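Local coordinates for peptidoglycan-recognition protein LC (Drosophila melanogaster, PDB 2F2L), which senses Gram-negative bacterial peptidoglycan through its extracellular domain and activates the imd/Relish pathway of the fly's innate immune response, at residues V27-P31 and A86-N90. Sequence-based numbering, arbitrary orientation.
Sequences VIALP and AHMNN
How a loop can pack on a β-strand through side chains alone is well illustrated by residues 27-31 and 86-90. The first segment is regular β-strand; the second is an irregular turn, with Asn89 in the left-handed region (phi 54°, psi 40°), and the nearest CA atoms, those of Leu30 and His87, stay 8.2 Å apart. His87, Ile28 and Leu30 each bury about 50 Å². The CB of His87 (chi1 46°, p) lies 3.9 Å from CD1 of Leu30 (chi1 m, chi2 96°, between wells), and its ring presents an edge to Ile28, NE2 to CD1 3.7 Å, while NE2 is hydrogen-bonded to Ser97. In this amidase-like PGRP ectodomain, strand 24-31 runs inside the mixed central sheet, parallel to neighbours 98-102 and 136-140, and the loop covers its Ile28 and Leu30 side alongside helix 141-144. Ile28 (m, t) also meets Met88, CD1 to CG 4.0 Å. The Met88 side chain starts sideways but curls in an m, m, m rotamer, bringing SD to 4.4 Å from Leu30 CD2. Asn90 OD1 caps Tyr93 N of helix 91-94.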
loop_
_atom_site.group_PDB
_atom_site.type_symbol
_atom_site.label_atom_id
_atom_site.label_comp_id
_atom_site.label_asym_id
_atom_site.label_seq_id
_atom_site.Cartn_x
_atom_site.Cartn_y
_atom_site.Cartn_z
ATOM N N VAL A 27 25.526 -5.710 2.424
ATOM C CA VAL A 27 24.288 -5.019 2.781
ATOM C C VAL A 27 24.477 -3.546 2.447
ATOM O O VAL A 27 25.504 -2.953 2.813
ATOM C CB VAL A 27 23.941 -5.205 4.282
ATOM C CG1 VAL A 27 22.636 -4.487 4.644
ATOM C CG2 VAL A 27 23.841 -6.671 4.604
ATOM N N ILE A 28 23.510 -2.953 1.742
ATOM C CA ILE A 28 23.638 -1.585 1.216
ATOM C C ILE A 28 22.603 -0.648 1.830
ATOM O O ILE A 28 21.386 -0.952 1.849
ATOM C CB ILE A 28 23.485 -1.566 -0.321
ATOM C CG1 ILE A 28 24.607 -2.383 -0.974
ATOM C CG2 ILE A 28 23.540 -0.144 -0.864
ATOM C CD1 ILE A 28 24.310 -2.784 -2.403
ATOM N N ALA A 29 23.080 0.491 2.332
ATOM C CA ALA A 29 22.196 1.494 2.915
ATOM C C ALA A 29 21.844 2.561 1.879
ATOM O O ALA A 29 22.678 2.940 1.061
ATOM C CB ALA A 29 22.820 2.114 4.149
ATOM N N LEU A 30 20.590 2.991 1.889
ATOM C CA LEU A 30 20.104 4.000 0.961
ATOM C C LEU A 30 19.072 4.903 1.652
ATOM O O LEU A 30 18.374 4.466 2.562
ATOM C CB LEU A 30 19.438 3.370 -0.275
ATOM C CG LEU A 30 20.125 2.259 -1.068
ATOM C CD1 LEU A 30 19.643 0.891 -0.625
ATOM C CD2 LEU A 30 19.862 2.436 -2.548
ATOM N N PRO A 31 18.967 6.162 1.206
ATOM C CA PRO A 31 17.861 7.014 1.633
ATOM C C PRO A 31 16.635 6.779 0.743
ATOM O O PRO A 31 16.785 6.393 -0.417
ATOM C CB PRO A 31 18.424 8.418 1.419
ATOM C CG PRO A 31 19.294 8.254 0.211
ATOM C CD PRO A 31 19.868 6.865 0.283
ATOM N N ALA A 86 15.951 -4.169 -6.130
ATOM C CA ALA A 86 16.193 -3.410 -7.353
ATOM C C ALA A 86 16.772 -2.029 -7.012
ATOM O O ALA A 86 16.591 -1.048 -7.731
ATOM C CB ALA A 86 14.905 -3.284 -8.131
ATOM N N HIS A 87 17.517 -1.994 -5.921
ATOM C CA HIS A 87 17.988 -0.756 -5.326
ATOM C C HIS A 87 19.123 -0.085 -6.111
ATOM O O HIS A 87 19.120 1.125 -6.247
ATOM C CB HIS A 87 18.368 -0.987 -3.853
ATOM C CG HIS A 87 19.203 -2.206 -3.623
ATOM N ND1 HIS A 87 18.671 -3.480 -3.594
ATOM C CD2 HIS A 87 20.536 -2.347 -3.433
ATOM C CE1 HIS A 87 19.644 -4.351 -3.383
ATOM N NE2 HIS A 87 20.785 -3.689 -3.282
ATOM N N MET A 88 20.078 -0.844 -6.638
ATOM C CA MET A 88 21.189 -0.244 -7.408
ATOM C C MET A 88 20.936 -0.105 -8.922
ATOM O O MET A 88 21.727 0.548 -9.630
ATOM C CB MET A 88 22.474 -1.050 -7.200
ATOM C CG MET A 88 22.874 -1.226 -5.748
ATOM S SD MET A 88 23.034 0.325 -4.844
ATOM C CE MET A 88 24.612 0.841 -5.517
ATOM N N ASN A 89 19.853 -0.699 -9.424
ATOM C CA ASN A 89 19.591 -0.736 -10.872
ATOM C C ASN A 89 20.798 -1.318 -11.598
ATOM O O ASN A 89 21.203 -0.843 -12.664
ATOM C CB ASN A 89 19.277 0.666 -11.406
ATOM C CG ASN A 89 18.166 1.344 -10.635
ATOM O OD1 ASN A 89 17.024 0.888 -10.648
ATOM N ND2 ASN A 89 18.491 2.451 -9.966
ATOM N N ASN A 90 21.376 -2.343 -10.984
ATOM C CA ASN A 90 22.571 -2.985 -11.477
ATOM C C ASN A 90 22.539 -4.419 -10.991
ATOM O O ASN A 90 22.562 -4.663 -9.781
ATOM C CB ASN A 90 23.790 -2.247 -10.936
ATOM C CG ASN A 90 25.083 -2.880 -11.343
ATOM O OD1 ASN A 90 25.380 -4.000 -10.963
ATOM N ND2 ASN A 90 25.871 -2.159 -12.095
#